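Local coordinates for protein NAD-dependent L-serine dehydrogenase (Pseudomonas aeruginosa, PDB 3OBB) that oxidises L-serine and methyl-L-serine with NAD(+) as a homotetramer and is possibly involved in serine catabolism, at residues His72-Tyr77 with Arg105-Ala110; Gly82-Ile87 with Arg112-Ala117; Leu183-Ala188 with Ser288-Leu293; Gly240-Leu245 with Tyr282-Phe287. All blocks are in the same frame, centred on the assembly; numbering follows the deposited sequence.

Interaction 1 (His72-Tyr77 with Arg105-Ala110)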
# COMPACT_ATOMS: atom_id res chain seq x y z
N HIS A 72 4.83 -20.30 -22.02
CA HIS A 72 5.62 -20.89 -23.10
C HIS A 72 6.08 -22.28 -22.67
O HIS A 72 5.92 -23.25 -23.39
CB HIS A 72 6.87 -20.05 -23.39
CG HIS A 72 6.89 -19.39 -24.73
ND1 HIS A 72 6.03 -19.73 -25.76
CD2 HIS A 72 7.72 -18.44 -25.24
CE1 HIS A 72 6.31 -19.00 -26.82
NE2 HIS A 72 7.34 -18.21 -26.54
N VAL A 73 6.66 -22.34 -21.47
CA VAL A 73 7.29 -23.54 -20.91
C VAL A 73 6.32 -24.74 -20.80
O VAL A 73 6.67 -25.87 -21.15
CB VAL A 73 7.91 -23.20 -19.53
CG1 VAL A 73 8.02 -24.41 -18.63
CG2 VAL A 73 9.28 -22.52 -19.69
N GLU A 74 5.12 -24.46 -20.32
CA GLU A 74 4.15 -25.48 -19.98
C GLU A 74 3.55 -26.01 -21.27
O GLU A 74 3.51 -27.21 -21.48
CB GLU A 74 3.08 -24.87 -19.09
CG GLU A 74 2.33 -25.84 -18.25
CD GLU A 74 1.11 -25.21 -17.68
OE1 GLU A 74 1.21 -24.55 -16.63
OE2 GLU A 74 0.04 -25.33 -18.31
N GLY A 75 3.15 -25.10 -22.15
CA GLY A 75 2.72 -25.44 -23.51
C GLY A 75 3.73 -26.23 -24.33
O GLY A 75 3.35 -27.02 -25.17
N LEU A 76 5.03 -26.01 -24.07
CA LEU A 76 6.09 -26.77 -24.74
C LEU A 76 6.14 -28.21 -24.27
O LEU A 76 6.17 -29.13 -25.09
CB LEU A 76 7.45 -26.12 -24.50
CG LEU A 76 8.68 -26.82 -25.09
CD1 LEU A 76 8.78 -26.52 -26.57
CD2 LEU A 76 9.94 -26.37 -24.38
N TYR A 77 6.14 -28.42 -22.95
CA TYR A 77 6.30 -29.74 -22.36
C TYR A 77 5.05 -30.61 -22.34
O TYR A 77 5.17 -31.82 -22.30
CB TYR A 77 6.78 -29.62 -20.91
CG TYR A 77 8.27 -29.49 -20.73
CD1 TYR A 77 8.84 -28.25 -20.47
CD2 TYR A 77 9.10 -30.61 -20.77
CE1 TYR A 77 10.20 -28.11 -20.28
CE2 TYR A 77 10.46 -30.49 -20.58
CZ TYR A 77 11.01 -29.22 -20.33
OH TYR A 77 12.36 -29.06 -20.15
N ARG A 105 4.24 -27.82 -10.80
CA ARG A 105 3.68 -29.07 -10.27
C ARG A 105 2.97 -29.85 -11.37
O ARG A 105 3.08 -31.08 -11.46
CB ARG A 105 2.69 -28.81 -9.13
CG ARG A 105 3.36 -28.39 -7.86
CD ARG A 105 2.39 -28.13 -6.73
NE ARG A 105 2.97 -27.07 -5.93
CZ ARG A 105 2.45 -25.86 -5.75
NH1 ARG A 105 1.27 -25.54 -6.26
NH2 ARG A 105 3.11 -25.00 -5.00
N LYS A 106 2.21 -29.12 -12.18
CA LYS A 106 1.50 -29.66 -13.33
C LYS A 106 2.48 -30.38 -14.28
O LYS A 106 2.24 -31.54 -14.65
CB LYS A 106 0.75 -28.53 -14.03
CG LYS A 106 -0.19 -28.96 -15.10
CD LYS A 106 -1.60 -28.39 -14.86
CE LYS A 106 -2.38 -28.35 -16.18
NZ LYS A 106 -1.61 -27.55 -17.21
N ILE A 107 3.56 -29.70 -14.66
CA ILE A 107 4.61 -30.34 -15.44
C ILE A 107 5.23 -31.51 -14.67
O ILE A 107 5.43 -32.57 -15.25
CB ILE A 107 5.72 -29.35 -15.94
CG1 ILE A 107 5.11 -28.26 -16.83
CG2 ILE A 107 6.75 -30.08 -16.78
CD1 ILE A 107 5.87 -26.92 -16.81
N HIS A 108 5.53 -31.33 -13.38
CA HIS A 108 6.12 -32.42 -12.57
C HIS A 108 5.30 -33.72 -12.62
O HIS A 108 5.86 -34.81 -12.80
CB HIS A 108 6.28 -32.01 -11.10
CG HIS A 108 7.65 -31.50 -10.75
ND1 HIS A 108 8.73 -32.33 -10.58
CD2 HIS A 108 8.10 -30.25 -10.49
CE1 HIS A 108 9.79 -31.63 -10.23
NE2 HIS A 108 9.43 -30.35 -10.17
N ALA A 109 3.99 -33.58 -12.46
CA ALA A 109 3.07 -34.71 -12.41
C ALA A 109 2.99 -35.41 -13.75
O ALA A 109 2.94 -36.65 -13.82
CB ALA A 109 1.66 -34.26 -11.96
N ALA A 110 2.96 -34.63 -14.83
CA ALA A 110 2.93 -35.23 -16.15
C ALA A 110 4.24 -35.99 -16.38
O ALA A 110 4.21 -37.12 -16.86
CB ALA A 110 2.67 -34.19 -17.23
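Ile107 reaches across to helix 70-78 and lies against Val73, Glu74 and Tyr77. Its CD1 meets Val73 CG1 at 3.8 Å, the two side chains crossing at about a right angle, and also rests on the backbone at Glu74 CA. CG1 touches the aliphatic part of Glu74, 3.9 Å from its CG, while CG2 lies 4.2 Å from Tyr77 CB. A beta-branched isoleucine suits this place because its two branches serve different neighbours: CG1 stands anti to the carbonyl carbon (chi1 -60°), and its CD1 ends at Val73, whereas CG2 touches Tyr77 at its CB.

Beyond this apolar centre, Glu74 OE2 forms a salt bridge with Lys106 NZ at 3.0 Å. Glutamate does double duty, packing its CH2 groups on Ile107 and sending its carboxylate to the more exposed margin. Its other oxygen, OE1, is held by Ser103 OG, so both ends of the carboxylate are engaged, and Tyr77 OH is anchored by Ser65 OG.

The two helix segments run nearly parallel, 16° between their axes and 10.4 Å apart, as neighbouring helices on one side of a Rossmann-type sheet do. Val73 and Tyr77 rest on strand 92-95, and Ile107 on Met118 of strand 117-124.

Interaction 2 (Gly82-Ile87 with Arg112-Ala117)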
# COMPACT_ATOMS: atom_id res chain seq x y z
N GLY A 82 4.82 -34.00 -27.91
CA GLY A 82 6.07 -33.54 -27.30
C GLY A 82 5.63 -32.50 -26.31
O GLY A 82 4.45 -32.14 -26.30
N LEU A 83 6.53 -31.99 -25.47
CA LEU A 83 7.94 -32.38 -25.40
C LEU A 83 8.13 -33.56 -24.46
O LEU A 83 8.99 -34.41 -24.69
CB LEU A 83 8.80 -31.19 -24.90
CG LEU A 83 10.29 -31.14 -25.25
CD1 LEU A 83 10.86 -29.76 -24.98
CD2 LEU A 83 11.10 -32.19 -24.50
N LEU A 84 7.33 -33.61 -23.39
CA LEU A 84 7.36 -34.76 -22.49
C LEU A 84 6.98 -36.06 -23.21
O LEU A 84 7.54 -37.09 -22.89
CB LEU A 84 6.46 -34.55 -21.27
CG LEU A 84 6.95 -33.64 -20.14
CD1 LEU A 84 5.87 -33.53 -19.10
CD2 LEU A 84 8.25 -34.13 -19.52
N ALA A 85 6.06 -36.01 -24.17
CA ALA A 85 5.76 -37.21 -24.97
C ALA A 85 7.03 -37.87 -25.54
O ALA A 85 7.10 -39.09 -25.63
CB ALA A 85 4.75 -36.90 -26.09
N HIS A 86 8.04 -37.05 -25.90
CA HIS A 86 9.39 -37.54 -26.27
C HIS A 86 10.34 -37.51 -25.05
O HIS A 86 10.44 -36.51 -24.34
CB HIS A 86 9.93 -36.79 -27.49
CG HIS A 86 9.03 -36.89 -28.70
ND1 HIS A 86 8.69 -38.10 -29.28
CD2 HIS A 86 8.40 -35.94 -29.42
CE1 HIS A 86 7.89 -37.88 -30.31
NE2 HIS A 86 7.70 -36.58 -30.42
N ILE A 87 11.00 -38.64 -24.81
CA ILE A 87 11.46 -39.03 -23.46
C ILE A 87 12.57 -40.06 -23.45
O ILE A 87 13.21 -40.29 -24.46
CB ILE A 87 10.30 -39.65 -22.63
CG1 ILE A 87 9.26 -40.35 -23.54
CG2 ILE A 87 9.64 -38.58 -21.80
CD1 ILE A 87 8.52 -41.58 -22.94
N ARG A 112 6.12 -37.44 -14.07
CA ARG A 112 6.02 -38.68 -13.29
C ARG A 112 5.11 -39.70 -13.95
O ARG A 112 5.48 -40.88 -14.04
CB ARG A 112 5.51 -38.42 -11.87
CG ARG A 112 6.56 -37.88 -10.95
CD ARG A 112 5.98 -37.61 -9.58
NE ARG A 112 6.84 -36.72 -8.80
CZ ARG A 112 7.92 -37.14 -8.13
NH1 ARG A 112 8.64 -36.27 -7.44
NH2 ARG A 112 8.27 -38.43 -8.16
N GLU A 113 3.93 -39.25 -14.37
CA GLU A 113 2.91 -40.08 -15.03
C GLU A 113 3.49 -40.87 -16.22
O GLU A 113 2.81 -41.72 -16.81
CB GLU A 113 1.74 -39.20 -15.48
CG GLU A 113 0.54 -39.92 -16.09
CD GLU A 113 -0.23 -40.75 -15.09
OE1 GLU A 113 -0.70 -40.19 -14.07
OE2 GLU A 113 -0.38 -41.97 -15.33
N ARG A 114 4.76 -40.60 -16.53
CA ARG A 114 5.43 -41.06 -17.73
C ARG A 114 6.80 -41.75 -17.45
O ARG A 114 7.62 -42.24 -18.31
CB ARG A 114 5.57 -39.83 -18.67
CG ARG A 114 6.41 -40.01 -19.92
CD ARG A 114 6.18 -38.84 -20.88
NE ARG A 114 4.95 -39.03 -21.65
CZ ARG A 114 3.87 -38.23 -21.55
NH1 ARG A 114 2.80 -38.55 -22.30
NH2 ARG A 114 3.86 -37.13 -20.71
N GLY A 115 7.22 -41.67 -16.14
CA GLY A 115 8.46 -42.32 -15.69
C GLY A 115 9.73 -41.46 -15.65
O GLY A 115 10.84 -41.99 -15.51
N LEU A 116 9.60 -40.14 -15.75
CA LEU A 116 10.80 -39.29 -15.80
C LEU A 116 11.17 -38.66 -14.47
O LEU A 116 10.30 -38.24 -13.72
CB LEU A 116 10.65 -38.21 -16.87
CG LEU A 116 10.44 -38.66 -18.32
CD1 LEU A 116 10.07 -37.44 -19.13
CD2 LEU A 116 11.67 -39.36 -18.92
N ALA A 117 12.47 -38.61 -14.19
CA ALA A 117 13.00 -37.82 -13.08
C ALA A 117 13.13 -36.35 -13.48
O ALA A 117 13.96 -36.01 -14.34
CB ALA A 117 14.33 -38.36 -12.64
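Arg114 stretches across to the backbone of Leu84 and Ala85, lying over it instead of pointing a nitrogen at it. The guanidinium turns one face to Ala85 CA, which sits 3.8 Å above the plane and offset toward the rim. NH2 is 3.7 Å from Leu84 CB. The chain leaves with CG anti to the backbone N (chi1 172°) and bends at chi3 (-81°), which turns NE off the line of the methylenes. Ile87 crosses these methylenes at about a right angle, its CD1 4.0 Å from Arg114 CG.

Next to the arginine, Leu84 and Leu116 slide past each other in opposite directions, with Leu84 CD2 3.8 Å from Leu116 CD1. Ile87 leans obliquely on the same leucine, its CB 4.0 Å from Leu116 CD2; the closer approach of Ile87 CG2 is doubtful in the model. Branched aliphatic residues fit here because their methyl groups pack against one another where the two loops meet, and Leu116 continues this layer onto Pro89 and Thr91.

Gly115, with positive phi, is the C-prime residue of the Schellman motif ending helix 101-112. Its N bonds to Arg112 O at 2.8 Å, and the chain then turns into strand 117-124.

The junction therefore depends on van der Waals packing: Leu84 O lies 3.5 Å from Arg114 NE at an angle too poor for a hydrogen bond, and the arginine contributes mainly its long hydrocarbon chain and flat face.

Interaction 3 (Leu183-Ala188 with Ser288-Leu293)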
# COMPACT_ATOMS: atom_id res chain seq x y z
N LEU A 183 12.77 -5.13 -0.60
CA LEU A 183 13.92 -4.47 0.01
C LEU A 183 14.56 -3.41 -0.89
O LEU A 183 15.13 -2.43 -0.38
CB LEU A 183 14.97 -5.46 0.57
CG LEU A 183 15.62 -6.42 -0.35
CD1 LEU A 183 16.82 -5.70 -0.99
CD2 LEU A 183 16.03 -7.69 0.46
N MSE A 184 14.43 -3.62 -2.19
CA MSE A 184 14.94 -2.65 -3.16
C MSE A 184 14.13 -1.33 -3.16
O MSE A 184 14.68 -0.22 -3.17
CB MSE A 184 15.03 -3.25 -4.58
CG MSE A 184 15.51 -2.24 -5.63
SE MSE A 184 17.37 -1.65 -5.34
CE MSE A 184 18.35 -3.19 -5.95
N ILE A 185 12.82 -1.44 -3.10
CA ILE A 185 12.02 -0.20 -3.03
C ILE A 185 12.20 0.46 -1.68
O ILE A 185 12.38 1.68 -1.59
CB ILE A 185 10.54 -0.46 -3.35
CG1 ILE A 185 10.45 -1.13 -4.72
CG2 ILE A 185 9.75 0.87 -3.35
CD1 ILE A 185 9.01 -1.40 -5.18
N GLY A 186 12.18 -0.37 -0.62
CA GLY A 186 12.48 0.10 0.72
C GLY A 186 13.78 0.90 0.70
O GLY A 186 13.83 2.01 1.21
N THR A 187 14.83 0.34 0.11
CA THR A 187 16.13 0.99 0.09
C THR A 187 16.15 2.32 -0.71
O THR A 187 16.64 3.36 -0.24
CB THR A 187 17.26 -0.01 -0.37
OG1 THR A 187 17.27 -1.19 0.48
CG2 THR A 187 18.65 0.68 -0.30
N ALA A 188 15.54 2.31 -1.88
CA ALA A 188 15.46 3.48 -2.73
C ALA A 188 14.71 4.62 -2.04
O ALA A 188 15.08 5.80 -2.15
CB ALA A 188 14.78 3.11 -4.03
N SER A 288 16.61 -1.57 -10.28
CA SER A 288 16.88 -0.49 -9.31
C SER A 288 16.48 0.91 -9.80
O SER A 288 16.49 1.87 -9.02
CB SER A 288 18.32 -0.55 -8.75
OG SER A 288 19.30 -0.20 -9.71
N VAL A 289 16.07 1.01 -11.06
CA VAL A 289 15.50 2.24 -11.66
C VAL A 289 14.26 2.73 -10.88
O VAL A 289 13.85 3.91 -10.99
CB VAL A 289 15.16 2.03 -13.16
CG1 VAL A 289 13.82 1.24 -13.35
CG2 VAL A 289 15.13 3.36 -13.90
N VAL A 290 13.74 1.86 -10.02
CA VAL A 290 12.68 2.24 -9.11
C VAL A 290 13.10 3.49 -8.32
O VAL A 290 12.24 4.26 -7.91
CB VAL A 290 12.26 1.03 -8.21
CG1 VAL A 290 13.28 0.75 -7.11
CG2 VAL A 290 10.85 1.19 -7.64
N GLN A 291 14.41 3.70 -8.14
CA GLN A 291 14.97 4.92 -7.52
C GLN A 291 14.36 6.21 -8.09
O GLN A 291 14.15 7.16 -7.36
CB GLN A 291 16.52 4.97 -7.64
CG GLN A 291 17.20 6.07 -6.76
CD GLN A 291 16.98 5.84 -5.26
OE1 GLN A 291 17.75 5.14 -4.61
NE2 GLN A 291 15.94 6.45 -4.71
N LYS A 292 14.08 6.22 -9.39
CA LYS A 292 13.58 7.40 -10.10
C LYS A 292 12.19 7.86 -9.62
O LYS A 292 11.84 9.06 -9.69
CB LYS A 292 13.52 7.10 -11.59
CG LYS A 292 14.89 6.97 -12.27
CD LYS A 292 14.74 7.20 -13.78
CE LYS A 292 16.04 6.99 -14.54
NZ LYS A 292 16.82 8.26 -14.36
N LEU A 293 11.38 6.91 -9.16
CA LEU A 293 10.11 7.27 -8.50
C LEU A 293 10.32 8.28 -7.35
O LEU A 293 9.51 9.21 -7.17
CB LEU A 293 9.40 6.02 -7.98
CG LEU A 293 8.81 5.06 -9.03
CD1 LEU A 293 8.01 3.97 -8.33
CD2 LEU A 293 7.94 5.83 -10.02
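The carboxamide of Gln291 lies against Ala188 and bonds with its edge: Ala188 O is close to the amide plane. Gln291 NE2 donates to that oxygen at 2.8 Å in a fairly straight bond, 164° at the hydrogen. Seen from the acceptor, the donor stands above the carbonyl plane, with a C=O...N angle of 113°. The amide also packs against the alanine, NE2 and OE1 both 3.6 Å from Ala188 CB. Gln291 CG is anti to the backbone N, and the bend at chi2 (63°) brings CD toward the helix. Alanine suits the spot because its short side chain lets the backbones approach closely, while glutamine supplies an N-H donor to a buried carbonyl without adding a charge.

The contact joins the long helix 168-196, which carries the catalytic Lys173 nearer its start, to residues 288-291, which lead into the short helix 291-294 near the C-terminus, within the all-helical domain that follows the Rossmann domain in this family. Pro223 and Tyr237 also touch Gln291.

Val290 fills the middle of the interface. Its CG2 meets Ile185 CG1 at 3.8 Å, those side chains crossing at about a right angle, while CG1 lies 4.0 Å from Met184 CG. Two methyls from one branched carbon thus serve successive residues of the helix. Met184 is a selenomethionine whose bent chain brings SE within 3.7 Å of Ser288 CB; the serine hydroxyl itself is hydrogen-bonded to Asp286. From the second subunit, Met266 packs on Ile185 and Leu179 on Thr187.

Interaction 4 (Gly240-Leu245 with Tyr282-Phe287). With ACT (acetate ion), chain D.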
# COMPACT_ATOMS: atom_id res chain seq x y z
N GLY A 240 21.94 -5.01 -16.02
CA GLY A 240 21.43 -5.61 -14.79
C GLY A 240 20.22 -6.53 -14.98
O GLY A 240 20.25 -7.43 -15.79
N PHE A 241 19.15 -6.29 -14.25
CA PHE A 241 18.03 -7.21 -14.26
C PHE A 241 16.79 -6.37 -14.53
O PHE A 241 16.40 -5.54 -13.71
CB PHE A 241 17.98 -7.92 -12.90
CG PHE A 241 16.75 -8.78 -12.68
CD1 PHE A 241 15.90 -8.53 -11.62
CD2 PHE A 241 16.46 -9.86 -13.52
CE1 PHE A 241 14.74 -9.37 -11.38
CE2 PHE A 241 15.34 -10.67 -13.28
CZ PHE A 241 14.48 -10.40 -12.20
N MSE A 242 16.19 -6.57 -15.70
CA MSE A 242 15.17 -5.67 -16.21
C MSE A 242 13.99 -5.54 -15.25
O MSE A 242 13.52 -6.53 -14.69
CB MSE A 242 14.60 -6.18 -17.53
CG MSE A 242 15.61 -6.41 -18.62
SE MSE A 242 14.74 -6.58 -20.38
CE MSE A 242 13.11 -7.50 -20.01
N ALA A 243 13.49 -4.32 -15.13
CA ALA A 243 12.28 -4.04 -14.36
C ALA A 243 11.12 -4.91 -14.82
O ALA A 243 10.28 -5.33 -14.01
CB ALA A 243 11.92 -2.53 -14.49
N GLN A 244 11.06 -5.16 -16.13
CA GLN A 244 9.95 -5.95 -16.69
C GLN A 244 9.99 -7.38 -16.15
O GLN A 244 8.93 -7.94 -15.82
CB GLN A 244 9.98 -5.95 -18.22
CG GLN A 244 8.80 -6.67 -18.85
CD GLN A 244 8.87 -6.61 -20.39
OE1 GLN A 244 9.92 -6.30 -20.97
NE2 GLN A 244 7.75 -6.92 -21.04
N LEU A 245 11.19 -7.94 -16.04
CA LEU A 245 11.40 -9.26 -15.44
C LEU A 245 11.08 -9.31 -13.94
O LEU A 245 10.46 -10.27 -13.45
CB LEU A 245 12.83 -9.74 -15.68
CG LEU A 245 13.21 -10.07 -17.13
CD1 LEU A 245 14.70 -10.47 -17.21
CD2 LEU A 245 12.29 -11.16 -17.70
N TYR A 282 10.25 2.24 -18.63
CA TYR A 282 11.47 1.71 -18.00
C TYR A 282 11.55 0.17 -17.94
O TYR A 282 12.30 -0.38 -17.15
CB TYR A 282 11.65 2.28 -16.57
CG TYR A 282 11.83 3.78 -16.50
CD1 TYR A 282 12.76 4.43 -17.33
CD2 TYR A 282 11.08 4.55 -15.63
CE1 TYR A 282 12.92 5.81 -17.31
CE2 TYR A 282 11.25 5.96 -15.58
CZ TYR A 282 12.18 6.58 -16.43
OH TYR A 282 12.40 7.95 -16.40
N ALA A 283 10.74 -0.51 -18.74
CA ALA A 283 10.72 -1.98 -18.78
C ALA A 283 12.11 -2.60 -18.95
O ALA A 283 12.44 -3.58 -18.29
CB ALA A 283 9.77 -2.46 -19.90
N GLU A 284 12.96 -2.01 -19.79
CA GLU A 284 14.27 -2.60 -20.00
C GLU A 284 15.41 -2.00 -19.19
O GLU A 284 16.57 -2.32 -19.44
CB GLU A 284 14.66 -2.59 -21.48
CG GLU A 284 13.60 -3.14 -22.43
CD GLU A 284 14.18 -4.08 -23.46
OE1 GLU A 284 15.36 -3.94 -23.89
OE2 GLU A 284 13.42 -4.98 -23.85
N ARG A 285 15.10 -1.11 -18.23
CA ARG A 285 16.13 -0.62 -17.33
C ARG A 285 16.33 -1.65 -16.22
O ARG A 285 15.45 -2.52 -15.97
CB ARG A 285 15.79 0.78 -16.76
CG ARG A 285 15.58 1.87 -17.83
CD ARG A 285 16.77 2.86 -17.89
NE ARG A 285 16.40 4.06 -18.65
CZ ARG A 285 16.84 5.29 -18.40
NH1 ARG A 285 17.70 5.53 -17.42
NH2 ARG A 285 16.42 6.30 -19.16
N ASP A 286 17.49 -1.57 -15.57
CA ASP A 286 17.72 -2.40 -14.39
C ASP A 286 16.64 -2.10 -13.33
O ASP A 286 16.24 -0.93 -13.17
CB ASP A 286 19.09 -2.14 -13.80
CG ASP A 286 19.26 -2.81 -12.45
OD1 ASP A 286 19.41 -4.07 -12.46
OD2 ASP A 286 19.18 -2.10 -11.39
N PHE A 287 16.19 -3.12 -12.59
CA PHE A 287 15.07 -2.95 -11.67
C PHE A 287 15.34 -1.89 -10.58
O PHE A 287 14.41 -1.37 -10.01
CB PHE A 287 14.63 -4.30 -11.06
CG PHE A 287 15.60 -4.86 -10.04
CD1 PHE A 287 16.92 -5.19 -10.41
CD2 PHE A 287 15.22 -5.02 -8.70
CE1 PHE A 287 17.82 -5.71 -9.47
CE2 PHE A 287 16.10 -5.54 -7.75
CZ PHE A 287 17.40 -5.88 -8.12
C ACT D . 25.11 -6.00 -16.43
O ACT D . 24.23 -5.31 -16.99
OXT ACT D . 26.27 -5.56 -16.55
CH3 ACT D . 24.83 -7.26 -15.66
O HOH W 1 10.91 -5.95 -23.15
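Phe241 faces Phe287 from its first side-chain atom onward. Its CB lies 3.8 Å from Phe287 CD1, CG stands anti to the backbone N (chi1 172°), and the two side chains cross at a slant. CD1 then comes over the face of Phe287, giving a T-shaped pair with the edge of Phe241 toward that face and planes at 75°. The Phe241 side chain also packs on Met246 and Asp249 of helix 243-260 and on Asn177 of helix 168-196. An edge-to-face pair suits this place because one ring can lay its rim on the face of the other directly beside the bonded backbones.

Those backbones are joined at a single bridge, Met242 with Asp286. Phe287 N donates to Phe241 O at 2.7 Å, and Ala243 N to Arg285 O at 2.8 Å. A little farther on, Gln244 N reaches Ala283 O on a lone pair in the carbonyl plane. The loop carbonyls thus receive N-H groups from the first turn of helix 243-260, which begins after Met242 at the N-cap position.

Asp286 OD1 accepts from Phe241 N at 2.9 Å with its anti lone pair and also bonds to Tyr221 OH, while OD2 takes Ser288 OG. At the outer side a water donates to Glu284 OE2, its contact with Gln244 OE1 being doubtfully short, and Gly240 N lies against an acetate ion, probably from the crystallisation liquor, at a distance too short to be taken literally.

Three hydrogen bonds on one carboxylate would be expected to stabilise its negative charge, and they fix the loop beside Phe241, whose side chain lies about 5 Å from that of Lys248, which binds NAD(+).

The four contacts divide between two domains. Interactions 1 and 2 lie in the NAD-binding Rossmann domain, centres 10 Å apart, and touch through Tyr77 and Leu84; their segments alternate along the chain, so helices 70-78 and 101-112 and the loops that follow them are paired successively. Interactions 3 and 4 belong to the helical domain, 12 Å apart and in contact through Met184 and Phe287, with interaction 4 nested inside the loop closed by interaction 3. Between the pairs the centres stand 27 to 43 Å apart without touching. Interaction 4 comes nearest to the Rossmann side, about 11 Å from interaction 1 between nearest atoms, consistent with its place beside NAD(+)-binding residues.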